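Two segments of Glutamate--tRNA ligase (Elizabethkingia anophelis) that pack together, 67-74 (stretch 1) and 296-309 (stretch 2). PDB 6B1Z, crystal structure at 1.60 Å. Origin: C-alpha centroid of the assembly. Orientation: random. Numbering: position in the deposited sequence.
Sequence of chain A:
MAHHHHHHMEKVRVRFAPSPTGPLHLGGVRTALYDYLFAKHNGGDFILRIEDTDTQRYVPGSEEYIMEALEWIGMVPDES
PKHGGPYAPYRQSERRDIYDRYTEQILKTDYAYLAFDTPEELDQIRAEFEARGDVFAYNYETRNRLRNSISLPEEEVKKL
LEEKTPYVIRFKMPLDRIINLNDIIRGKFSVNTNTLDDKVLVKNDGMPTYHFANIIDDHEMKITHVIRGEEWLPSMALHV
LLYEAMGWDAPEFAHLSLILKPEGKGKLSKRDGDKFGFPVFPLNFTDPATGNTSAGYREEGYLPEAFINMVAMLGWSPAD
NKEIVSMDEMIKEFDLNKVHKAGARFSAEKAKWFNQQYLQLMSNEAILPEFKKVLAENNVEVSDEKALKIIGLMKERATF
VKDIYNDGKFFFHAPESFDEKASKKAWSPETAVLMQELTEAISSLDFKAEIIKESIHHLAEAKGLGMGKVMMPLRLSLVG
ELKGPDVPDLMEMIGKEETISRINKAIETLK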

# COMPACT_ATOMS: atom_id res chain seq x y z
N MET A 67 -1.16 10.67 -7.01
CA MET A 67 -1.26 10.44 -8.45
C MET A 67 -0.15 9.52 -8.94
O MET A 67 -0.40 8.60 -9.74
CB MET A 67 -1.24 11.78 -9.21
CG MET A 67 -2.55 12.55 -9.11
SD MET A 67 -3.96 11.63 -9.74
CE MET A 67 -3.51 11.42 -11.47
N GLU A 68 1.09 9.72 -8.46
CA GLU A 68 2.20 8.87 -8.88
C GLU A 68 1.98 7.42 -8.46
O GLU A 68 2.29 6.49 -9.21
CB GLU A 68 3.53 9.41 -8.34
CG GLU A 68 4.76 8.66 -8.86
CD GLU A 68 6.07 9.27 -8.38
OE1 GLU A 68 6.06 10.42 -7.89
OE2 GLU A 68 7.12 8.60 -8.51
N ALA A 69 1.42 7.21 -7.26
CA ALA A 69 1.20 5.84 -6.80
C ALA A 69 0.09 5.17 -7.60
O ALA A 69 0.22 4.00 -7.98
CB ALA A 69 0.86 5.84 -5.31
N LEU A 70 -1.00 5.89 -7.85
CA LEU A 70 -2.08 5.33 -8.66
C LEU A 70 -1.59 5.04 -10.08
O LEU A 70 -1.96 4.01 -10.66
CB LEU A 70 -3.27 6.29 -8.69
CG LEU A 70 -3.98 6.56 -7.37
CD1 LEU A 70 -5.06 7.61 -7.60
CD2 LEU A 70 -4.57 5.26 -6.82
N GLU A 71 -0.75 5.92 -10.64
CA GLU A 71 -0.19 5.68 -11.97
C GLU A 71 0.72 4.46 -11.98
O GLU A 71 0.69 3.66 -12.93
CB GLU A 71 0.54 6.94 -12.46
CG GLU A 71 -0.43 8.10 -12.80
CD GLU A 71 0.23 9.48 -12.90
OE1 GLU A 71 1.45 9.58 -12.70
OE2 GLU A 71 -0.49 10.47 -13.18
N TRP A 72 1.54 4.29 -10.93
CA TRP A 72 2.44 3.14 -10.86
C TRP A 72 1.66 1.83 -10.87
O TRP A 72 2.05 0.87 -11.55
CB TRP A 72 3.31 3.25 -9.60
CG TRP A 72 4.23 2.06 -9.38
CD1 TRP A 72 5.21 1.62 -10.22
CD2 TRP A 72 4.26 1.18 -8.24
NE1 TRP A 72 5.84 0.52 -9.69
CE2 TRP A 72 5.27 0.23 -8.48
CE3 TRP A 72 3.52 1.10 -7.05
CZ2 TRP A 72 5.57 -0.78 -7.58
CZ3 TRP A 72 3.82 0.08 -6.15
CH2 TRP A 72 4.84 -0.85 -6.43
N ILE A 73 0.55 1.78 -10.12
CA ILE A 73 -0.27 0.57 -10.03
C ILE A 73 -1.16 0.39 -11.25
O ILE A 73 -1.55 -0.75 -11.56
CB ILE A 73 -1.08 0.63 -8.73
CG1 ILE A 73 -0.15 0.64 -7.52
CG2 ILE A 73 -2.06 -0.52 -8.66
CD1 ILE A 73 -0.81 1.17 -6.26
N GLY A 74 -1.48 1.46 -11.97
CA GLY A 74 -2.32 1.35 -13.15
C GLY A 74 -3.79 1.61 -12.91
O GLY A 74 -4.63 0.98 -13.57
N GLY A 296 9.81 2.79 -0.35
CA GLY A 296 8.53 2.24 -0.77
C GLY A 296 8.65 0.83 -1.35
O GLY A 296 9.74 0.34 -1.66
N TYR A 297 7.49 0.18 -1.48
CA TYR A 297 7.42 -1.10 -2.19
C TYR A 297 8.09 -1.00 -3.55
O TYR A 297 8.86 -1.89 -3.94
CB TYR A 297 5.96 -1.54 -2.35
CG TYR A 297 5.37 -2.23 -1.14
CD1 TYR A 297 4.79 -1.50 -0.10
CD2 TYR A 297 5.38 -3.62 -1.04
CE1 TYR A 297 4.23 -2.14 1.00
CE2 TYR A 297 4.82 -4.26 0.06
CZ TYR A 297 4.27 -3.51 1.07
OH TYR A 297 3.72 -4.14 2.16
N ARG A 298 7.80 0.07 -4.30
CA ARG A 298 8.36 0.21 -5.64
C ARG A 298 9.89 0.20 -5.60
O ARG A 298 10.54 -0.56 -6.33
CB ARG A 298 7.85 1.48 -6.31
CG ARG A 298 8.44 1.70 -7.71
CD ARG A 298 8.02 3.04 -8.31
NE ARG A 298 8.47 4.15 -7.48
CZ ARG A 298 8.18 5.43 -7.73
NH1 ARG A 298 7.46 5.74 -8.80
NH2 ARG A 298 8.61 6.38 -6.91
N GLU A 299 10.48 1.01 -4.74
CA GLU A 299 11.93 1.14 -4.70
C GLU A 299 12.59 -0.09 -4.10
O GLU A 299 13.77 -0.35 -4.40
CB GLU A 299 12.31 2.40 -3.94
CG GLU A 299 11.92 3.70 -4.66
CD GLU A 299 10.50 4.18 -4.35
OE1 GLU A 299 9.68 3.39 -3.82
OE2 GLU A 299 10.21 5.37 -4.60
N GLU A 300 11.87 -0.85 -3.27
CA GLU A 300 12.39 -2.11 -2.73
C GLU A 300 12.30 -3.25 -3.73
O GLU A 300 12.73 -4.36 -3.41
CB GLU A 300 11.63 -2.49 -1.45
CG GLU A 300 11.99 -1.62 -0.25
CD GLU A 300 13.45 -1.75 0.15
OE1 GLU A 300 13.93 -2.89 0.26
OE2 GLU A 300 14.12 -0.71 0.33
N GLY A 301 11.79 -3.01 -4.93
CA GLY A 301 11.80 -4.03 -5.97
C GLY A 301 10.53 -4.84 -6.11
O GLY A 301 10.54 -5.85 -6.83
N TYR A 302 9.44 -4.42 -5.47
CA TYR A 302 8.17 -5.12 -5.67
C TYR A 302 7.58 -4.72 -7.02
O TYR A 302 7.55 -3.54 -7.37
CB TYR A 302 7.17 -4.81 -4.54
CG TYR A 302 7.52 -5.50 -3.24
CD1 TYR A 302 8.43 -4.94 -2.35
CD2 TYR A 302 6.91 -6.71 -2.89
CE1 TYR A 302 8.74 -5.55 -1.15
CE2 TYR A 302 7.23 -7.34 -1.67
CZ TYR A 302 8.14 -6.76 -0.83
OH TYR A 302 8.46 -7.38 0.37
N LEU A 303 7.19 -5.72 -7.81
CA LEU A 303 6.61 -5.46 -9.11
C LEU A 303 5.18 -4.98 -8.92
O LEU A 303 4.47 -5.52 -8.07
CB LEU A 303 6.64 -6.73 -9.96
CG LEU A 303 8.03 -7.35 -10.13
CD1 LEU A 303 7.92 -8.75 -10.70
CD2 LEU A 303 8.89 -6.46 -11.02
N PRO A 304 4.73 -3.94 -9.62
CA PRO A 304 3.40 -3.39 -9.32
C PRO A 304 2.27 -4.39 -9.52
O PRO A 304 1.30 -4.37 -8.75
CB PRO A 304 3.28 -2.19 -10.28
CG PRO A 304 4.30 -2.46 -11.38
CD PRO A 304 5.43 -3.18 -10.68
N GLU A 305 2.38 -5.28 -10.51
CA GLU A 305 1.35 -6.29 -10.71
C GLU A 305 1.30 -7.26 -9.54
O GLU A 305 0.21 -7.73 -9.16
CB GLU A 305 1.62 -7.06 -12.00
CG GLU A 305 1.62 -6.18 -13.24
CD GLU A 305 2.96 -5.51 -13.53
OE1 GLU A 305 3.95 -5.67 -12.75
OE2 GLU A 305 3.03 -4.82 -14.57
N ALA A 306 2.46 -7.59 -8.97
CA ALA A 306 2.49 -8.49 -7.81
C ALA A 306 2.00 -7.77 -6.56
O ALA A 306 1.25 -8.35 -5.77
CB ALA A 306 3.91 -9.01 -7.59
N PHE A 307 2.43 -6.52 -6.39
CA PHE A 307 1.98 -5.71 -5.27
C PHE A 307 0.46 -5.59 -5.22
O PHE A 307 -0.15 -5.83 -4.17
CB PHE A 307 2.63 -4.33 -5.36
CG PHE A 307 2.14 -3.36 -4.31
CD1 PHE A 307 2.45 -3.57 -2.97
CD2 PHE A 307 1.41 -2.24 -4.67
CE1 PHE A 307 2.01 -2.67 -2.00
CE2 PHE A 307 0.96 -1.33 -3.72
CZ PHE A 307 1.27 -1.54 -2.38
N ILE A 308 -0.17 -5.22 -6.34
CA ILE A 308 -1.61 -4.98 -6.29
C ILE A 308 -2.39 -6.30 -6.21
O ILE A 308 -3.46 -6.35 -5.59
CB ILE A 308 -2.04 -4.08 -7.46
CG1 ILE A 308 -3.37 -3.39 -7.11
CG2 ILE A 308 -2.07 -4.85 -8.79
CD1 ILE A 308 -3.27 -2.48 -5.88
N ASN A 309 -1.84 -7.40 -6.75
CA ASN A 309 -2.44 -8.71 -6.55
C ASN A 309 -2.45 -9.06 -5.05
O ASN A 309 -3.46 -9.56 -4.52
CB ASN A 309 -1.65 -9.75 -7.38
CG ASN A 309 -2.39 -11.08 -7.62
OD1 ASN A 309 -2.01 -11.84 -8.51
ND2 ASN A 309 -3.41 -11.38 -6.81

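Residues 67-73 form the last turns of a helix that begins earlier in the chain. Backbone bonds such as Trp 72 N to Glu 68 O (2.9 Å) hold it together. Gly 74 ends it with positive phi. At those angles a CB would be jammed against the carbonyl O of the preceding residue, which calls for glycine.

In stretch 2 a type I beta turn runs from Arg 298 to Gly 301, and Tyr 302 N bonds back to Tyr 297 O at 3.0 Å. Leu 303 then takes the N-cap position of a helix that starts at Pro 304 and continues beyond the stretch. The two helices run nearly perpendicular, at 101°, and their axes approach to 10.4 Å. The nearest CA atoms across the stretches are those of Ile 73 and Pro 304, 5.4 Å apart. No backbone-to-backbone hydrogen bond links the stretches, so side chains do most of the joining.

Trp 72 is the centre of the contact and has the largest area covered by the other stretch. Its indole is sandwiched between two aliphatic groups. Pro 304 CB sits over one face, 3.9 Å from the centroid of the Trp 72 five-membered ring. Arg 298 CB sits over the opposite face, 3.7 Å from the centroid of the Trp 72 six-membered ring. Both are CH-pi contacts, in which slightly positive C-H groups meet the electron-rich ring. The Arg 298 guanidinium lies farther off, with Arg 298 CZ 5.6 Å from the centroid of the Trp 72 five-membered ring, so any cation-pi attraction is weak. At the ring edge, Trp 72 CZ2 comes within 3.4 Å of Tyr 302 O. Phe 307 meets the indole obliquely, with Trp 72 CZ3 3.7 Å from Phe 307 CD2.

Ile 73 CG2 packs 3.5 Å from Ile 308 CG1. Ile 73 CD1 lies 4.0 Å from Phe 307 CE2, at the edge of the phenyl ring. These contacts are van der Waals packing between buried side chains.

The charged contact lies one helical turn before Trp 72. Glu 68 has an extended side chain, with chi1 and chi2 both t, and forms a salt bridge with Arg 298. Glu 68 OE2 accepts hydrogen bonds from Arg 298 NH1 at 2.9 Å and Arg 298 NH2 at 3.1 Å. This oxygen lies near the guanidinium plane, where the N-H groups point. Arg 298 NH2 also donates to Glu 299 OE2 at 3.0 Å in a second salt bridge.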